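Local coordinates for coat protein (Pseudomonas phage PP7, PDB 2QUD) that forms homodimers that assemble into a T=3 icosahedral capsid, bind packaging signals in the phage RNA and repress translation of the viral replicase, at residues A[15-20]-A[31-36]; A[40-45]-A[63-68]; A[57-62]-A[84-89]. One frame throughout, in Å; residues are numbered along the deposited sequence. Where two conformers were deposited one is given.

Interaction 1: residues A[15-20]-A[31-36]; sequences ATRTLT and FEEKVG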
loop_
_atom_site.group_PDB
_atom_site.type_symbol
_atom_site.label_atom_id
_atom_site.label_comp_id
_atom_site.label_asym_id
_atom_site.label_seq_id
_atom_site.Cartn_x
_atom_site.Cartn_y
_atom_site.Cartn_z
ATOM N N ALA A 15 -3.405 16.614 12.597
ATOM C CA ALA A 15 -1.963 16.321 12.726
ATOM C C ALA A 15 -1.305 16.036 11.370
ATOM O O ALA A 15 -1.958 15.524 10.488
ATOM C CB ALA A 15 -1.724 15.143 13.642
ATOM N N THR A 16 -0.034 16.409 11.227
ATOM C CA THR A 16 0.697 16.198 9.978
ATOM C C THR A 16 2.065 15.633 10.296
ATOM O O THR A 16 2.639 15.913 11.359
ATOM C CB THR A 16 0.818 17.472 9.112
ATOM O OG1 THR A 16 1.507 18.474 9.861
ATOM C CG2 THR A 16 -0.597 17.990 8.654
ATOM N N ARG A 17 2.549 14.785 9.375
ATOM C CA ARG A 17 3.865 14.142 9.421
ATOM C C ARG A 17 4.507 14.472 8.088
ATOM O O ARG A 17 3.966 14.130 7.033
ATOM C CB ARG A 17 3.703 12.612 9.562
ATOM C CG ARG A 17 2.888 12.147 10.787
ATOM C CD ARG A 17 3.629 12.342 12.060
ATOM N NE ARG A 17 4.778 11.440 12.170
ATOM C CZ ARG A 17 4.732 10.165 12.558
ATOM N NH1 ARG A 17 3.606 9.579 12.895
ATOM N NH2 ARG A 17 5.853 9.462 12.597
ATOM N N THR A 18 5.657 15.158 8.121
ATOM C CA THR A 18 6.316 15.600 6.892
ATOM C C THR A 18 7.525 14.710 6.636
ATOM O O THR A 18 8.373 14.602 7.494
ATOM C CB THR A 18 6.762 17.069 6.997
ATOM O OG1 THR A 18 5.611 17.885 7.241
ATOM C CG2 THR A 18 7.513 17.522 5.735
ATOM N N LEU A 19 7.593 14.131 5.442
ATOM C CA LEU A 19 8.728 13.326 5.023
ATOM C C LEU A 19 9.482 14.064 3.938
ATOM O O LEU A 19 8.916 14.421 2.906
ATOM C CB LEU A 19 8.288 11.966 4.516
ATOM C CG LEU A 19 7.817 11.012 5.613
ATOM C CD1 LEU A 19 6.296 11.001 5.687
ATOM C CD2 LEU A 19 8.380 9.650 5.320
ATOM N N THR A 20 10.778 14.243 4.175
ATOM C CA THR A 20 11.676 15.049 3.337
ATOM C C THR A 20 12.599 14.180 2.527
ATOM O O THR A 20 13.175 13.233 3.056
ATOM C CB THR A 20 12.527 15.988 4.239
ATOM O OG1 THR A 20 11.630 16.814 5.008
ATOM C CG2 THR A 20 13.413 16.849 3.432
ATOM N N PHE A 31 12.758 9.222 1.353
ATOM C CA PHE A 31 12.220 10.329 2.124
ATOM C C PHE A 31 12.331 9.932 3.601
ATOM O O PHE A 31 12.122 8.749 3.946
ATOM C CB PHE A 31 10.742 10.625 1.834
ATOM C CG PHE A 31 10.454 11.129 0.419
ATOM C CD1 PHE A 31 10.505 10.222 -0.663
ATOM C CD2 PHE A 31 10.153 12.458 0.166
ATOM C CE1 PHE A 31 10.250 10.673 -1.950
ATOM C CE2 PHE A 31 9.909 12.900 -1.113
ATOM C CZ PHE A 31 9.927 12.019 -2.152
ATOM N N GLU A 32 12.645 10.884 4.479
ATOM C CA GLU A 32 12.712 10.599 5.899
ATOM C C GLU A 32 12.002 11.696 6.689
ATOM O O GLU A 32 12.053 12.862 6.289
ATOM C CB GLU A 32 14.188 10.492 6.298
ATOM C CG GLU A 32 14.527 10.687 7.713
ATOM C CD GLU A 32 16.011 10.642 7.905
ATOM O OE1 GLU A 32 16.638 11.728 8.104
ATOM O OE2 GLU A 32 16.505 9.504 7.838
ATOM N N GLU A 33 11.362 11.300 7.795
ATOM C CA GLU A 33 10.792 12.264 8.684
ATOM C C GLU A 33 11.904 12.846 9.571
ATOM O O GLU A 33 12.424 12.157 10.435
ATOM C CB GLU A 33 9.699 11.673 9.554
ATOM C CG GLU A 33 9.021 12.728 10.367
ATOM C CD GLU A 33 8.017 12.201 11.329
ATOM O OE1 GLU A 33 8.132 11.033 11.754
ATOM O OE2 GLU A 33 7.119 12.979 11.687
ATOM N N LYS A 34 12.258 14.103 9.332
ATOM C CA LYS A 34 13.390 14.739 10.024
ATOM C C LYS A 34 12.988 15.290 11.374
ATOM O O LYS A 34 12.966 16.509 11.584
ATOM C CB LYS A 34 14.030 15.805 9.147
ATOM C CG LYS A 34 14.631 15.228 7.912
ATOM C CD LYS A 34 15.405 16.323 7.184
ATOM C CE LYS A 34 16.203 15.789 6.028
ATOM N NZ LYS A 34 17.066 16.915 5.519
ATOM N N VAL A 35 12.666 14.364 12.279
ATOM C CA VAL A 35 12.253 14.654 13.653
ATOM C C VAL A 35 12.987 13.630 14.532
ATOM O O VAL A 35 13.126 12.462 14.134
ATOM C CB VAL A 35 10.712 14.486 13.808
ATOM C CG1 VAL A 35 10.249 14.755 15.248
ATOM C CG2 VAL A 35 9.983 15.399 12.821
ATOM N N GLY A 36 13.429 14.035 15.714
ATOM C CA GLY A 36 14.079 13.114 16.631
ATOM C C GLY A 36 15.471 12.653 16.204
ATOM O O GLY A 36 16.006 13.150 15.241
HETATM O O HOH W 1 10.818 15.889 7.531
HETATM O O HOH W 2 6.704 15.567 10.811
#

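Interaction 2: residues A[40-45]-A[63-68]; sequences GRLRLT and LDQADV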
loop_
_atom_site.group_PDB
_atom_site.type_symbol
_atom_site.label_atom_id
_atom_site.label_comp_id
_atom_site.label_asym_id
_atom_site.label_seq_id
_atom_site.Cartn_x
_atom_site.Cartn_y
_atom_site.Cartn_z
ATOM N N GLY A 40 15.991 5.433 13.658
ATOM C CA GLY A 40 14.589 5.161 13.859
ATOM C C GLY A 40 13.630 6.108 13.175
ATOM O O GLY A 40 12.426 5.963 13.354
ATOM N N ARG A 41 14.140 7.082 12.414
ATOM C CA ARG A 41 13.256 8.000 11.684
ATOM C C ARG A 41 12.446 7.198 10.665
ATOM O O ARG A 41 12.982 6.317 9.978
ATOM C CB ARG A 41 13.980 9.127 10.956
ATOM C CG ARG A 41 14.577 10.143 11.898
ATOM C CD ARG A 41 15.401 11.175 11.199
ATOM N NE ARG A 41 15.740 12.262 12.111
ATOM C CZ ARG A 41 16.338 13.399 11.775
ATOM N NH1 ARG A 41 16.707 13.629 10.530
ATOM N NH2 ARG A 41 16.532 14.347 12.696
ATOM N N LEU A 42 11.175 7.570 10.583
ATOM C CA LEU A 42 10.250 7.040 9.559
ATOM C C LEU A 42 10.845 7.296 8.191
ATOM O O LEU A 42 11.317 8.402 7.927
ATOM C CB LEU A 42 8.907 7.734 9.668
ATOM C CG LEU A 42 7.793 7.243 8.737
ATOM C CD1 LEU A 42 7.411 5.777 9.072
ATOM C CD2 LEU A 42 6.605 8.177 8.886
ATOM N N ARG A 43 10.827 6.248 7.345
ATOM C CA ARG A 43 11.420 6.225 6.017
ATOM C C ARG A 43 10.402 5.780 4.962
ATOM O O ARG A 43 9.676 4.827 5.205
ATOM C CB ARG A 43 12.560 5.203 5.984
ATOM C CG ARG A 43 13.649 5.482 4.951
ATOM C CD ARG A 43 14.841 6.197 5.597
ATOM N NE ARG A 43 16.125 5.782 5.030
ATOM C CZ ARG A 43 17.323 6.058 5.552
ATOM N NH1 ARG A 43 18.416 5.619 4.936
ATOM N NH2 ARG A 43 17.455 6.771 6.671
ATOM N N LEU A 44 10.424 6.434 3.804
ATOM C CA LEU A 44 9.650 6.018 2.635
ATOM C C LEU A 44 10.607 5.940 1.466
ATOM O O LEU A 44 11.254 6.920 1.124
ATOM C CB LEU A 44 8.547 7.032 2.309
ATOM C CG LEU A 44 7.703 6.738 1.037
ATOM C CD1 LEU A 44 6.958 5.373 1.143
ATOM C CD2 LEU A 44 6.730 7.877 0.748
ATOM N N THR A 45 10.695 4.758 0.853
ATOM C CA THR A 45 11.507 4.564 -0.322
ATOM C C THR A 45 10.557 4.384 -1.494
ATOM O O THR A 45 9.567 3.644 -1.383
ATOM C CB THR A 45 12.406 3.330 -0.120
ATOM O OG1 THR A 45 13.204 3.517 1.052
ATOM C CG2 THR A 45 13.301 3.074 -1.365
ATOM N N LEU A 63 7.305 1.795 3.069
ATOM C CA LEU A 63 7.255 2.560 4.318
ATOM C C LEU A 63 7.868 1.699 5.434
ATOM O O LEU A 63 7.337 0.631 5.760
ATOM C CB LEU A 63 5.827 2.922 4.660
ATOM C CG LEU A 63 5.627 3.935 5.776
ATOM C CD1 LEU A 63 6.176 5.355 5.417
ATOM C CD2 LEU A 63 4.167 4.021 6.192
ATOM N N ASP A 64 8.983 2.200 5.986
ATOM C CA ASP A 64 9.721 1.542 7.058
ATOM C C ASP A 64 9.485 2.345 8.326
ATOM O O ASP A 64 9.850 3.527 8.385
ATOM C CB ASP A 64 11.224 1.494 6.754
ATOM C CG ASP A 64 11.596 0.516 5.650
ATOM O OD1 ASP A 64 11.008 -0.577 5.576
ATOM O OD2 ASP A 64 12.548 0.840 4.897
ATOM N N GLN A 65 8.885 1.700 9.337
ATOM C CA GLN A 65 8.657 2.335 10.631
ATOM C C GLN A 65 9.458 1.571 11.703
ATOM O O GLN A 65 9.084 0.475 12.101
ATOM C CB GLN A 65 7.174 2.385 10.966
ATOM C CG GLN A 65 6.867 3.147 12.222
ATOM C CD GLN A 65 5.429 3.067 12.622
ATOM O OE1 GLN A 65 4.698 4.049 12.510
ATOM N NE2 GLN A 65 4.995 1.878 13.083
ATOM N N ALA A 66 10.586 2.146 12.115
ATOM C CA ALA A 66 11.409 1.556 13.155
ATOM C C ALA A 66 10.798 1.912 14.489
ATOM O O ALA A 66 10.212 2.979 14.656
ATOM C CB ALA A 66 12.864 2.068 13.076
ATOM N N ASP A 67 10.976 1.016 15.461
ATOM C CA ASP A 67 10.570 1.270 16.822
ATOM C C ASP A 67 11.827 1.412 17.672
ATOM O O ASP A 67 12.696 0.547 17.619
ATOM C CB ASP A 67 9.724 0.123 17.346
ATOM C CG ASP A 67 8.875 0.541 18.503
ATOM O OD1 ASP A 67 7.816 1.146 18.266
ATOM O OD2 ASP A 67 9.269 0.282 19.653
ATOM N N VAL A 68 11.911 2.493 18.444
ATOM C CA VAL A 68 13.126 2.823 19.174
ATOM C C VAL A 68 12.914 2.680 20.668
ATOM O O VAL A 68 11.903 3.143 21.194
ATOM C CB VAL A 68 13.610 4.244 18.835
ATOM C CG1 VAL A 68 14.770 4.652 19.728
ATOM C CG2 VAL A 68 13.991 4.300 17.359
HETATM O O HOH W 3 10.121 5.048 12.432
HETATM O O HOH W 4 12.227 3.643 9.946
HETATM O O HOH W 5 11.848 2.871 3.229
#

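Interaction 3: residues A[57-62]-A[84-89]; sequences YRVNLK and HDVTIV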
loop_
_atom_site.group_PDB
_atom_site.type_symbol
_atom_site.label_atom_id
_atom_site.label_comp_id
_atom_site.label_asym_id
_atom_site.label_seq_id
_atom_site.Cartn_x
_atom_site.Cartn_y
_atom_site.Cartn_z
ATOM N N TYR A 57 4.789 -0.318 -16.308
ATOM C CA TYR A 57 5.597 0.342 -15.281
ATOM C C TYR A 57 5.334 -0.324 -13.936
ATOM O O TYR A 57 4.247 -0.843 -13.709
ATOM C CB TYR A 57 5.220 1.820 -15.167
ATOM C CG TYR A 57 5.440 2.601 -16.437
ATOM C CD1 TYR A 57 6.625 3.283 -16.658
ATOM C CD2 TYR A 57 4.488 2.619 -17.437
ATOM C CE1 TYR A 57 6.838 3.973 -17.848
ATOM C CE2 TYR A 57 4.683 3.315 -18.627
ATOM C CZ TYR A 57 5.864 3.988 -18.825
ATOM O OH TYR A 57 6.062 4.674 -19.994
ATOM N N ARG A 58 6.349 -0.311 -13.079
ATOM C CA ARG A 58 6.285 -0.903 -11.765
ATOM C C ARG A 58 6.613 0.217 -10.786
ATOM O O ARG A 58 7.708 0.815 -10.851
ATOM C CB ARG A 58 7.230 -2.080 -11.593
ATOM C CG ARG A 58 6.852 -3.297 -12.442
ATOM C CD ARG A 58 5.625 -4.028 -11.896
ATOM N NE ARG A 58 5.957 -4.878 -10.750
ATOM C CZ ARG A 58 6.343 -6.149 -10.825
ATOM N NH1 ARG A 58 6.600 -6.805 -9.700
ATOM N NH2 ARG A 58 6.499 -6.773 -11.999
ATOM N N VAL A 59 5.640 0.549 -9.931
ATOM C CA VAL A 59 5.829 1.486 -8.817
ATOM C C VAL A 59 6.046 0.691 -7.552
ATOM O O VAL A 59 5.267 -0.212 -7.236
ATOM C CB VAL A 59 4.582 2.373 -8.597
ATOM C CG1 VAL A 59 4.725 3.190 -7.320
ATOM C CG2 VAL A 59 4.312 3.265 -9.790
ATOM N N ASN A 60 7.138 0.970 -6.842
ATOM C CA ASN A 60 7.365 0.370 -5.547
ATOM C C ASN A 60 7.440 1.465 -4.504
ATOM O O ASN A 60 8.140 2.451 -4.712
ATOM C CB ASN A 60 8.633 -0.473 -5.541
ATOM C CG ASN A 60 8.481 -1.740 -6.333
ATOM O OD1 ASN A 60 8.769 -1.780 -7.525
ATOM N ND2 ASN A 60 7.973 -2.784 -5.689
ATOM N N LEU A 61 6.674 1.315 -3.426
ATOM C CA LEU A 61 6.754 2.206 -2.288
ATOM C C LEU A 61 6.995 1.336 -1.075
ATOM O O LEU A 61 6.330 0.334 -0.913
ATOM C CB LEU A 61 5.440 2.940 -2.085
ATOM C CG LEU A 61 4.874 3.789 -3.246
ATOM C CD1 LEU A 61 3.482 4.437 -2.894
ATOM C CD2 LEU A 61 5.926 4.838 -3.647
ATOM N N LYS A 62 7.916 1.730 -0.199
ATOM C CA LYS A 62 8.245 0.939 1.025
ATOM C C LYS A 62 8.289 1.909 2.190
ATOM O O LYS A 62 9.177 2.748 2.276
ATOM C CB LYS A 62 9.596 0.234 0.883
ATOM C CG LYS A 62 10.050 -0.638 2.065
ATOM C CD LYS A 62 11.365 -1.352 1.683
ATOM C CE LYS A 62 11.775 -2.427 2.665
ATOM N NZ LYS A 62 13.009 -3.108 2.176
ATOM N N HIS A 84 4.240 -1.413 -1.209
ATOM C CA HIS A 84 3.300 -1.389 -2.327
ATOM C C HIS A 84 4.029 -1.748 -3.586
ATOM O O HIS A 84 5.141 -1.294 -3.819
ATOM C CB HIS A 84 2.680 0.003 -2.491
ATOM C CG HIS A 84 2.063 0.519 -1.241
ATOM N ND1 HIS A 84 0.706 0.478 -0.991
ATOM C CD2 HIS A 84 2.635 1.052 -0.142
ATOM C CE1 HIS A 84 0.476 0.974 0.213
ATOM N NE2 HIS A 84 1.631 1.328 0.753
ATOM N N ASP A 85 3.381 -2.551 -4.429
ATOM C CA ASP A 85 3.924 -2.915 -5.727
ATOM C C ASP A 85 2.753 -2.725 -6.685
ATOM O O ASP A 85 1.776 -3.459 -6.627
ATOM C CB ASP A 85 4.406 -4.345 -5.695
ATOM C CG ASP A 85 5.198 -4.735 -6.922
ATOM O OD1 ASP A 85 6.192 -5.451 -6.723
ATOM O OD2 ASP A 85 4.854 -4.355 -8.057
ATOM N N VAL A 86 2.872 -1.740 -7.566
ATOM C CA VAL A 86 1.776 -1.358 -8.464
ATOM C C VAL A 86 2.252 -1.582 -9.908
ATOM O O VAL A 86 3.299 -1.076 -10.328
ATOM C CB VAL A 86 1.310 0.124 -8.260
ATOM C CG1 VAL A 86 -0.033 0.379 -8.966
ATOM C CG2 VAL A 86 1.248 0.544 -6.761
ATOM N N THR A 87 1.443 -2.320 -10.661
ATOM C CA THR A 87 1.704 -2.627 -12.059
ATOM C C THR A 87 0.711 -1.799 -12.874
ATOM O O THR A 87 -0.509 -2.011 -12.770
ATOM C CB THR A 87 1.534 -4.114 -12.389
ATOM O OG1 THR A 87 2.512 -4.873 -11.678
ATOM C CG2 THR A 87 1.714 -4.366 -13.871
ATOM N N ILE A 88 1.280 -0.878 -13.656
ATOM C CA ILE A 88 0.531 0.051 -14.486
ATOM C C ILE A 88 0.888 -0.226 -15.939
ATOM O O ILE A 88 2.049 -0.208 -16.329
ATOM C CB ILE A 88 0.814 1.520 -14.090
ATOM C CG1 ILE A 88 0.300 1.805 -12.663
ATOM C CG2 ILE A 88 0.168 2.483 -15.089
ATOM C CD1 ILE A 88 -1.211 1.737 -12.504
ATOM N N VAL A 89 -0.123 -0.539 -16.739
ATOM C CA VAL A 89 0.121 -0.969 -18.098
ATOM C C VAL A 89 0.227 0.239 -19.020
ATOM O O VAL A 89 -0.532 1.195 -18.923
ATOM C CB VAL A 89 -0.959 -1.997 -18.533
ATOM C CG1 VAL A 89 -0.791 -2.356 -19.994
ATOM C CG2 VAL A 89 -0.872 -3.276 -17.637
HETATM O O HOH W 6 7.335 -2.757 -3.112
#

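Interaction 1: residues A[15-20]-A[31-36]
Arg17 and Glu33 meet obliquely at their tips, the guanidinium presenting its NE side to the carboxylate in a two-pronged, side-on salt bridge. Arg17 starts with CG beside its backbone N (chi1 -57°) and folds again at chi2 and chi3, which turns its end back toward the other segment, while Glu33 reaches out with CG anti to its backbone N and the chain extended. Arg17 NE lies 2.8 Å from Glu33 OE2, and Arg17 NH2 lies 2.9 Å from Glu33 OE1. Both oxygens lie in the guanidinium plane; OE1 uses its syn lone pair, whereas OE2 is met from above the carboxylate plane, in keeping with the 27° between the two flat groups. Water 2 joins Thr18 N to Glu33 OE2, so this oxygen accepts two bonds, which limits the rotation of the carboxylate. Strand 15-24 and the end of strand 29-32 form an antiparallel beta hairpin, joined here at the hydrogen-bonded pair Thr20 and Glu32, whose two backbone bonds are both 2.8 Å (Thr20 N to Glu32 O and Glu32 N to Thr20 O). Past this pair the chain veers off as the loop 34-36, and water 1 links Thr18 O, Thr20 OG1 and Lys34 N. The methylene chain of Lys34 crosses Thr20 at about a right angle, Lys34 CE resting 4.0 Å from Thr20 CG2. Leu19 CB touches Phe31 CB at 3.9 Å. Leu19 O lies at the edge of the Phe31 ring, near its plane, beside CD2. Glu32 directs its carboxylate to Arg41 and Arg43.

Interaction 2: residues A[40-45]-A[63-68]
Strand 43-45 runs antiparallel to strand 63-68, the angle between their directions being 159°. Arg43 and Asp64 form a hydrogen-bonded pair, with Arg43 N 3.1 Å from Asp64 O and Asp64 N 2.8 Å from Arg43 O. Both bonds lie in the carbonyl planes. Toward Gly40 the chains stay close, but no further direct backbone bonds form and water bridges them: water 4 donates to Arg41 O and Asp64 O and accepts from Ala66 N, while water 3 bridges Gly40 O and Ala66 O. Having no side chain, Gly40 lets Ala66 CB come within 3.6 Å of Gly40 CA, which Val68 CG2 also meets. Leu42, its CG anti to the backbone N (chi1 -176°), swings CD1 obliquely across Leu63 to lie 3.9 Å from Leu63 CD1 and 3.4 Å from Asp64 O. Leu44 and Leu63 lie on one face of the sheet; Arg43 and Asp64, both RNA-binding residues, share the other and touch, Arg43 CB lying 4.0 Å from Asp64 CB. Their charged ends diverge: Arg43 turns to Glu32, while Asp64 OD2 takes a 2.7 Å bond from water 5, which in turn accepts from Thr45 OG1. In this hairpin of strands 43-50 and 56-68, strand 29-32 flanks one edge and strand 76-89 the other, with Val81 beside Asp64; from helix 94-109 of the second subunit, Leu103 packs on Leu42 and Thr104 on Leu63.

Interaction 3: residues A[57-62]-A[84-89]
This is a regular antiparallel pairing between the two strands of a beta hairpin, 56-68 and 76-89, the last two of the six-stranded sheet of the phage coat protein fold. Three hydrogen-bonded pairs, Tyr57 with Ile88, Val59 with Val86 and Leu61 with His84, alternate with two non-hydrogen-bonded ones, Arg58 with Thr87 and Asn60 with Asp85. Six backbone bonds result, among them Tyr57 N to Ile88 O at 2.7 Å and Val86 N to Val59 O at 2.9 Å. The hydrogen-bonded pairs put their side chains on one face: Val59 CB meets Val86 CB at 4.0 Å, and Leu61 CB lies against His84 CD2 at 3.9 Å. Leu100 of helix 94-109 packs on Val86 and Ile88, and His84 to Thr87 pair with a strand of the second subunit, carrying the sheet across the dimer; His84 ND1 is hydrogen-bonded to Trp82 NE1 of that subunit. The opposite face is polar and includes the RNA-binding residues Arg58 and Thr87. Arg58 bends at chi2 and chi3 so that its guanidinium grips Asp85 side-on, with Arg58 NE 3.0 Å from Asp85 OD2 and NH1 on OD1, each through a syn lone pair. Arg58 runs alongside Thr87, its CD 3.2 Å from Thr87 OG1. Asn60 ND2 offers Asp85 OD1 a weak bond, its amide turned 71° from the carboxylate, and donates more closely to water 6, 2.7 Å away, which in turn donates to His84 O.

The three contacts step across one antiparallel sheet, each in a hairpin. Interaction 3 has the most buried residues, half of those touching, on its Val59, Val86, Leu61 and His84 face; its other face, with Arg58, is surface, as is Lys34 in interaction 1. Interactions 2 and 3 share strand 56-68 and join by a probable backbone hydrogen bond, Lys62 N to Thr45 O; another, Phe31 N to Leu44 O, joins interactions 1 and 2. Interactions 1 and 3 do not touch. Pairing is continuous only in interaction 3, beside the dimer seam; in the others one direct pair of backbone bonds gives way to water bridges. Salt bridges cross interactions 1 and 3, whereas the side chains of interaction 2 meet through apolar atoms.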